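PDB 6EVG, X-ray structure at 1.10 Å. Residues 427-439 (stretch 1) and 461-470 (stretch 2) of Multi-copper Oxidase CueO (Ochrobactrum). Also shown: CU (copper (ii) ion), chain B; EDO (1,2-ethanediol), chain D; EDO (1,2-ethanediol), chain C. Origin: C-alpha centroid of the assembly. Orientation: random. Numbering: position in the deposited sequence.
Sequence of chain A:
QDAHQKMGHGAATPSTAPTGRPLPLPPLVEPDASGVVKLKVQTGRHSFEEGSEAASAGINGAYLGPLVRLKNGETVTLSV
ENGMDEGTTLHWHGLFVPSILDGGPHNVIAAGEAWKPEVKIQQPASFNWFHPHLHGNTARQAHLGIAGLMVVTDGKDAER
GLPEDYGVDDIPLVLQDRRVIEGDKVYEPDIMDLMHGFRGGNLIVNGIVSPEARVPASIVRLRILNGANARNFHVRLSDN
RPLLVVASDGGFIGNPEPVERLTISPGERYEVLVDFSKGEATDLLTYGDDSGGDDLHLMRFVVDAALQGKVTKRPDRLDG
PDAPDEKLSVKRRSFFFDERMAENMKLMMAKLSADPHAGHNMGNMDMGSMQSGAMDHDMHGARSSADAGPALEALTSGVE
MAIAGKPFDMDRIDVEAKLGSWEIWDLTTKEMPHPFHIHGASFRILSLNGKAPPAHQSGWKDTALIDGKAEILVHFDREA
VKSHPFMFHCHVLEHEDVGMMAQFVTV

Stretch 1 427-439: LTTKEMPHPFHIH
Stretch 2 461-470: KDTALIDGKA

Two stretches of the copper oxidase CueO pair as antiparallel β-strands, burying 804 Å² between them; strands 434-438 and 463-466 run at 151° with axes 4.4 Å apart at closest approach. The register pairs H437 with T463, F436 with A464, P435 with L465, H434 with I466, then, past a loop in stretch 1 (residues 430-432, off the contact), T428 with K469 and L427 with A470. Strand residues are extended, phi -80 to -150°, psi 115 to 155°.

K461 lies beyond reach of stretch 1; its NZ reaches forward to hydrogen-bond T463 O (2.9 Å). D462 (phi/psi -126/-9°, chi1 p) leaves the extended conformation, and its carbonyl gathers two donors: H437 ND1 to D462 O is 2.8 Å, with D462 O near the ring plane, and I438 N to D462 O is 3.3 Å. H437 is t, chi2 51°. T463 (m) shares a sheet face with H437, and its OG1 donates to D462 OD1 (2.8 Å); T463 CA lies 3.1 Å from F436 O in a CA-H...O contact.

A464 and F436 form a hydrogen-bonded pair, F436 N to A464 O 2.8 Å and A464 N to F436 O 2.9 Å. At L465 (t, p) the partner is P435, whose backbone nitrogen has no hydrogen; in this non-hydrogen-bonded position none is needed, and the CA atoms approach to 4.1 Å. L465 CD1 packs on P433 CB (3.8 Å) and P435 CD (4.2 Å), while L465 N and O bind the ethanediol of chain D, N to O1 2.9 Å and O to O2 2.7 Å.

I466 (m, m) has the largest covered area. Its backbone pairs with H434, H434 N to I466 O 2.9 Å and I466 N to H434 O 2.9 Å, and its side chain meets L427 (m, t) at CD1 to CD1, 3.8 Å, and F436 (t, chi2 80°) at CG1 to CB, 4.0 Å. On that same face H434 (m, chi2 -98°) binds copper through ND1 at 2.0 Å.

D467 (t) points sideways; a water links D467 OD1 (3.0 Å) to T429 OG1 (2.7 Å). G468 adopts phi/psi 108/-94°, where a CB would jam against the preceding carbonyl. T429 (p) brackets it: G468 N donates to T429 OG1 (2.8 Å), and T429 N to G468 O (2.8 Å).

K469 (t, p, t, m) lies beside T428 (p), CD to CG2 3.5 Å. A470 is the last residue of stretch 2 and pairs with L427: L427 N to A470 O and A470 N to L427 O are both 2.9 Å.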

ATOM      1  N   LEU A 427      10.009  17.039  -3.184  1.00 11.23           N
ATOM      2  CA  LEU A 427       9.714  16.038  -4.206  1.00 10.80           C
ATOM      3  C   LEU A 427       9.010  16.665  -5.377  1.00 11.83           C
ATOM      4  O   LEU A 427       8.045  17.415  -5.163  1.00 12.83           O
ATOM      5  CB  LEU A 427       8.815  14.937  -3.582  1.00 11.00           C
ATOM      6  CG  LEU A 427       9.414  14.193  -2.406  1.00 11.79           C
ATOM      7  CD1 LEU A 427       8.413  13.197  -1.824  1.00 12.56           C
ATOM      8  CD2 LEU A 427      10.723  13.474  -2.739  1.00 13.65           C
ATOM      9  N   THR A 428       9.473  16.399  -6.598  1.00 11.34           N
ATOM     10  CA  THR A 428       8.912  17.031  -7.792  1.00 11.86           C
ATOM     11  C   THR A 428       8.608  16.008  -8.860  1.00 11.86           C
ATOM     12  O   THR A 428       9.380  15.046  -9.063  1.00 12.27           O
ATOM     13  CB  THR A 428       9.907  18.087  -8.335  1.00 13.80           C
ATOM     14  OG1 THR A 428      11.176  17.576  -8.475  1.00 23.08           O
ATOM     15  CG2 THR A 428      10.143  19.114  -7.427  1.00 13.84           C
ATOM     16  N   THR A 429       7.494  16.246  -9.560  1.00 11.74           N
ATOM     17  CA  THR A 429       7.152  15.463 -10.752  1.00 12.55           C
ATOM     18  C   THR A 429       6.978  16.416 -11.946  1.00 13.66           C
ATOM     19  O   THR A 429       6.818  17.612 -11.791  1.00 17.18           O
ATOM     20  CB  THR A 429       5.874  14.634 -10.554  1.00 12.05           C
ATOM     21  OG1 THR A 429       4.753  15.521 -10.395  1.00 14.52           O
ATOM     22  CG2 THR A 429       5.959  13.774  -9.320  1.00 12.87           C
ATOM     23  N   LYS A 430       6.906  15.834 -13.125  1.00 13.79           N
ATOM     24  CA  LYS A 430       6.717  16.577 -14.375  1.00 15.86           C
ATOM     25  C   LYS A 430       5.558  16.006 -15.203  1.00 16.14           C
ATOM     26  O   LYS A 430       4.452  16.508 -15.180  1.00 18.89           O
ATOM     27  CB  LYS A 430       8.027  16.533 -15.200  1.00 17.96           C
ATOM     28  CG  LYS A 430       8.019  17.221 -16.546  1.00 20.54           C
ATOM     29  CD  LYS A 430       9.336  17.055 -17.302  1.00 23.06           C
ATOM     30  CE  LYS A 430       9.266  17.768 -18.657  1.00 26.61           C
ATOM     31  NZ  LYS A 430      10.300  17.258 -19.587  1.00 33.99           N
ATOM     32  N   GLU A 431       5.760  14.900 -15.893  1.00 16.77           N
ATOM     33  CA  GLU A 431       4.753  14.440 -16.880  1.00 17.27           C
ATOM     34  C   GLU A 431       3.524  13.815 -16.277  1.00 17.17           C
ATOM     35  O   GLU A 431       2.431  13.960 -16.837  1.00 19.25           O
ATOM     36  CB  GLU A 431       5.326  13.483 -17.904  1.00 18.92           C
ATOM     37  CG  GLU A 431       6.399  14.078 -18.821  1.00 20.62           C
ATOM     38  CD  GLU A 431       7.816  13.828 -18.306  1.00 21.71           C
ATOM     39  OE1 GLU A 431       8.008  13.558 -17.084  1.00 22.80           O
ATOM     40  OE2 GLU A 431       8.745  13.951 -19.131  1.00 24.10           O
ATOM     41  N   MET A 432       3.667  13.130 -15.159  1.00 16.82           N
ATOM     42  CA  MET A 432       2.546  12.420 -14.481  1.00 15.47           C
ATOM     43  C   MET A 432       2.794  12.425 -12.987  1.00 13.87           C
ATOM     44  O   MET A 432       3.929  12.667 -12.558  1.00 14.31           O
ATOM     45  CB  MET A 432       2.363  11.005 -15.006  1.00 15.88           C
ATOM     46  CG  MET A 432       3.524  10.048 -14.680  1.00 16.45           C
ATOM     47  SD  MET A 432       3.273   8.363 -15.280  1.00 17.06           S
ATOM     48  CE  MET A 432       2.188   7.634 -14.078  1.00 19.85           C
ATOM     49  N   PRO A 433       1.769  12.134 -12.181  1.00 13.80           N
ATOM     50  CA  PRO A 433       1.974  11.994 -10.743  1.00 12.53           C
ATOM     51  C   PRO A 433       2.694  10.672 -10.410  1.00 10.99           C
ATOM     52  O   PRO A 433       2.602   9.728 -11.202  1.00 11.75           O
ATOM     53  CB  PRO A 433       0.560  11.958 -10.194  1.00 16.23           C
ATOM     54  CG  PRO A 433      -0.381  12.021 -11.306  1.00 18.26           C
ATOM     55  CD  PRO A 433       0.361  11.962 -12.561  1.00 15.97           C
ATOM     56  N   HIS A 434       3.372  10.666  -9.268  1.00 10.16           N
ATOM     57  CA  HIS A 434       4.084   9.441  -8.825  1.00 10.36           C
ATOM     58  C   HIS A 434       3.859   9.226  -7.361  1.00  9.69           C
ATOM     59  O   HIS A 434       4.012  10.152  -6.564  1.00  9.98           O
ATOM     60  CB  HIS A 434       5.606   9.549  -9.068  1.00 11.11           C
ATOM     61  CG  HIS A 434       5.989   9.696 -10.510  1.00 11.46           C
ATOM     62  ND1 HIS A 434       6.401   8.639 -11.308  1.00 12.58           N
ATOM     63  CD2 HIS A 434       6.004  10.805 -11.312  1.00 12.41           C
ATOM     64  CE1 HIS A 434       6.633   9.093 -12.518  1.00 12.87           C
ATOM     65  NE2 HIS A 434       6.387  10.388 -12.559  1.00 13.63           N
ATOM     66  N   PRO A 435       3.535   7.978  -6.942  1.00  8.63           N
ATOM     67  CA  PRO A 435       3.455   7.670  -5.483  1.00  8.65           C
ATOM     68  C   PRO A 435       4.849   7.400  -4.909  1.00  8.70           C
ATOM     69  O   PRO A 435       5.498   6.455  -5.218  1.00 12.09           O
ATOM     70  CB  PRO A 435       2.571   6.441  -5.489  1.00  9.07           C
ATOM     71  CG  PRO A 435       2.853   5.749  -6.794  1.00 10.05           C
ATOM     72  CD  PRO A 435       3.136   6.871  -7.794  1.00  9.28           C
ATOM     73  N   PHE A 436       5.266   8.248  -3.994  1.00  8.31           N
ATOM     74  CA  PHE A 436       6.509   8.089  -3.254  1.00  8.46           C
ATOM     75  C   PHE A 436       6.323   7.115  -2.103  1.00  8.27           C
ATOM     76  O   PHE A 436       5.407   7.302  -1.316  1.00  9.40           O
ATOM     77  CB  PHE A 436       6.896   9.451  -2.683  1.00  9.44           C
ATOM     78  CG  PHE A 436       8.087   9.436  -1.774  1.00  9.37           C
ATOM     79  CD1 PHE A 436       9.369   9.417  -2.307  1.00 10.19           C
ATOM     80  CD2 PHE A 436       7.975   9.487  -0.410  1.00  9.87           C
ATOM     81  CE1 PHE A 436      10.464   9.447  -1.451  1.00 10.57           C
ATOM     82  CE2 PHE A 436       9.037   9.507   0.426  1.00 10.02           C
ATOM     83  CZ  PHE A 436      10.327   9.457  -0.110  1.00 10.12           C
ATOM     84  N   HIS A 437       7.252   6.162  -1.932  1.00  8.37           N
ATOM     85  CA  HIS A 437       7.275   5.323  -0.737  1.00  7.60           C
ATOM     86  C   HIS A 437       8.695   5.242  -0.214  1.00  7.70           C
ATOM     87  O   HIS A 437       9.647   5.064  -0.984  1.00  8.93           O
ATOM     88  CB  HIS A 437       6.726   3.890  -1.030  1.00  7.91           C
ATOM     89  CG  HIS A 437       6.878   2.903   0.104  1.00  8.01           C
ATOM     90  ND1 HIS A 437       6.448   3.195   1.399  1.00  8.59           N
ATOM     91  CD2 HIS A 437       7.362   1.636   0.147  1.00  8.11           C
ATOM     92  CE1 HIS A 437       6.720   2.128   2.175  1.00  8.69           C
ATOM     93  NE2 HIS A 437       7.246   1.178   1.441  1.00  8.42           N
ATOM     94  N   ILE A 438       8.824   5.415   1.104  1.00  7.41           N
ATOM     95  CA  ILE A 438      10.103   5.203   1.797  1.00  7.90           C
ATOM     96  C   ILE A 438       9.968   4.023   2.745  1.00  8.20           C
ATOM     97  O   ILE A 438       9.015   3.927   3.521  1.00  9.58           O
ATOM     98  CB  ILE A 438      10.577   6.493   2.487  1.00  8.51           C
ATOM     99  CG1 ILE A 438      11.996   6.300   3.048  1.00  8.85           C
ATOM    100  CG2 ILE A 438       9.632   7.012   3.541  1.00 10.12           C
ATOM    101  CD1 ILE A 438      12.737   7.621   3.311  1.00 10.43           C
ATOM    102  N   HIS A 439      10.932   3.114   2.672  1.00  8.76           N
ATOM    103  CA  HIS A 439      11.065   2.005   3.609  1.00  8.43           C
ATOM    104  C   HIS A 439      11.838   2.462   4.855  1.00  8.48           C
ATOM    105  O   HIS A 439      12.832   3.167   4.713  1.00 10.10           O
ATOM    106  CB  HIS A 439      11.822   0.829   3.016  1.00  8.82           C
ATOM    107  CG  HIS A 439      11.296   0.283   1.742  1.00  8.65           C
ATOM    108  ND1 HIS A 439      11.499  -1.040   1.409  1.00  9.68           N
ATOM    109  CD2 HIS A 439      10.575   0.804   0.731  1.00  9.38           C
ATOM    110  CE1 HIS A 439      10.954  -1.269   0.232  1.00  9.82           C
ATOM    111  NE2 HIS A 439      10.376  -0.161  -0.203  1.00  9.42           N
ATOM    112  N   LYS A 461       2.636   9.125   7.580  1.00  7.47           N
ATOM    113  CA  LYS A 461       2.482   8.393   6.329  1.00  7.36           C
ATOM    114  C   LYS A 461       3.816   7.760   5.935  1.00  7.45           C
ATOM    115  O   LYS A 461       4.896   8.113   6.425  1.00  8.48           O
ATOM    116  CB  LYS A 461       1.923   9.314   5.228  1.00 10.35           C
ATOM    117  CG  LYS A 461       0.373   9.499   5.441  1.00 12.65           C
ATOM    118  CD  LYS A 461      -0.352  10.278   4.408  1.00 11.88           C
ATOM    119  CE  LYS A 461      -0.260   9.693   3.049  1.00  9.95           C
ATOM    120  NZ  LYS A 461      -0.753   8.288   2.845  1.00  8.73           N
ATOM    121  N   ASP A 462       3.702   6.761   5.050  1.00  7.17           N
ATOM    122  CA  ASP A 462       4.875   6.168   4.414  1.00  7.26           C
ATOM    123  C   ASP A 462       4.785   6.160   2.909  1.00  7.40           C
ATOM    124  O   ASP A 462       5.802   5.814   2.269  1.00  7.93           O
ATOM    125  CB  ASP A 462       5.199   4.744   4.985  1.00  7.92           C
ATOM    126  CG  ASP A 462       4.079   3.735   4.784  1.00  7.41           C
ATOM    127  OD1 ASP A 462       3.644   3.551   3.612  1.00  8.44           O
ATOM    128  OD2 ASP A 462       3.646   3.106   5.784  1.00  8.39           O
ATOM    129  N   THR A 463       3.639   6.493   2.301  1.00  7.25           N
ATOM    130  CA  THR A 463       3.448   6.480   0.879  1.00  7.70           C
ATOM    131  C   THR A 463       2.585   7.737   0.579  1.00  8.31           C
ATOM    132  O   THR A 463       1.635   7.980   1.308  1.00  9.09           O
ATOM    133  CB  THR A 463       2.749   5.207   0.387  1.00  8.14           C
ATOM    134  OG1 THR A 463       3.493   4.065   0.893  1.00  8.63           O
ATOM    135  CG2 THR A 463       2.664   5.129  -1.084  1.00  8.71           C
ATOM    136  N   ALA A 464       2.915   8.494  -0.463  1.00  8.10           N
ATOM    137  CA  ALA A 464       2.145   9.712  -0.801  1.00  8.96           C
ATOM    138  C   ALA A 464       2.169   9.972  -2.268  1.00  8.74           C
ATOM    139  O   ALA A 464       3.231   9.842  -2.896  1.00  9.12           O
ATOM    140  CB  ALA A 464       2.673  10.902  -0.080  1.00 10.69           C
ATOM    141  N   LEU A 465       1.046  10.402  -2.829  1.00  8.58           N
ATOM    142  CA  LEU A 465       0.982  10.731  -4.236  1.00  8.92           C
ATOM    143  C   LEU A 465       1.515  12.158  -4.448  1.00  9.22           C
ATOM    144  O   LEU A 465       0.975  13.121  -3.908  1.00 10.38           O
ATOM    145  CB  LEU A 465      -0.453  10.617  -4.773  1.00  9.26           C
ATOM    146  CG  LEU A 465      -0.618  10.748  -6.276  1.00 10.20           C
ATOM    147  CD1 LEU A 465       0.192   9.740  -7.097  1.00 10.54           C
ATOM    148  CD2 LEU A 465      -2.093  10.708  -6.654  1.00 12.26           C
ATOM    149  N   ILE A 466       2.568  12.266  -5.254  1.00  9.43           N
ATOM    150  CA  ILE A 466       3.233  13.539  -5.608  1.00 10.04           C
ATOM    151  C   ILE A 466       2.725  13.923  -6.957  1.00  9.81           C
ATOM    152  O   ILE A 466       2.789  13.193  -7.923  1.00 11.04           O
ATOM    153  CB  ILE A 466       4.742  13.403  -5.566  1.00 10.62           C
ATOM    154  CG1 ILE A 466       5.238  12.634  -4.343  1.00 10.56           C
ATOM    155  CG2 ILE A 466       5.382  14.789  -5.676  1.00 11.23           C
ATOM    156  CD1 ILE A 466       4.827  13.145  -3.011  1.00 11.16           C
ATOM    157  N   ASP A 467       2.225  15.174  -7.084  1.00 12.15           N
ATOM    158  CA  ASP A 467       1.644  15.662  -8.338  1.00 13.05           C
ATOM    159  C   ASP A 467       2.002  17.122  -8.463  1.00 12.97           C
ATOM    160  O   ASP A 467       1.189  18.011  -8.185  1.00 16.50           O
ATOM    161  CB  ASP A 467       0.120  15.469  -8.354  1.00 17.08           C
ATOM    162  CG  ASP A 467      -0.530  15.812  -9.705  1.00 19.19           C
ATOM    163  OD1 ASP A 467       0.186  16.019 -10.701  1.00 22.84           O
ATOM    164  OD2 ASP A 467      -1.791  15.862  -9.719  1.00 28.80           O
ATOM    165  N   GLY A 468       3.182  17.395  -8.998  1.00 13.20           N
ATOM    166  CA  GLY A 468       3.759  18.724  -9.126  1.00 14.15           C
ATOM    167  C   GLY A 468       4.898  18.828  -8.124  1.00 13.31           C
ATOM    168  O   GLY A 468       6.023  18.384  -8.387  1.00 16.41           O
ATOM    169  N   LYS A 469       4.588  19.362  -6.947  1.00 13.65           N
ATOM    170  CA  LYS A 469       5.511  19.588  -5.895  1.00 14.43           C
ATOM    171  C   LYS A 469       4.940  19.146  -4.560  1.00 13.26           C
ATOM    172  O   LYS A 469       3.773  19.365  -4.302  1.00 14.30           O
ATOM    173  CB  LYS A 469       5.849  21.092  -5.829  1.00 18.87           C
ATOM    174  CG  LYS A 469       6.808  21.444  -4.730  1.00 20.70           C
ATOM    175  CD  LYS A 469       8.197  20.952  -5.107  1.00 23.96           C
ATOM    176  CE  LYS A 469       9.194  20.946  -3.971  1.00 26.43           C
ATOM    177  NZ  LYS A 469       9.254  22.249  -3.240  1.00 27.47           N
ATOM    178  N   ALA A 470       5.774  18.559  -3.697  1.00 12.51           N
ATOM    179  CA  ALA A 470       5.470  18.311  -2.309  1.00 12.48           C
ATOM    180  C   ALA A 470       6.658  18.564  -1.440  1.00 11.79           C
ATOM    181  O   ALA A 470       7.813  18.424  -1.903  1.00 12.87           O
ATOM    182  CB  ALA A 470       4.983  16.896  -2.084  1.00 12.48           C
TER
HETATM  183 CU    CU B 601       6.565   6.674 -11.035  1.00 12.62          CU
HETATM  184  C1  EDO D 603      -1.478  12.142  -0.277  1.00 11.33           C
HETATM  185  O1  EDO D 603      -0.857  10.956  -0.764  1.00 10.57           O
HETATM  186  C2  EDO D 603      -0.887  13.345  -0.974  1.00 11.12           C
HETATM  187  O2  EDO D 603      -1.189  13.382  -2.378  1.00 12.59           O
HETATM  188  C1  EDO C 602      14.087  -3.170   3.071  1.00 14.16           C
HETATM  189  O1  EDO C 602      13.041  -2.239   3.375  1.00 13.52           O
HETATM  190  C2  EDO C 602      14.385  -3.388   1.643  1.00 15.15           C
HETATM  191  O2  EDO C 602      13.184  -3.611   0.887  1.00 14.81           O
HETATM  192  O   HOH W   1       2.771  15.893 -12.186  1.00 36.04           O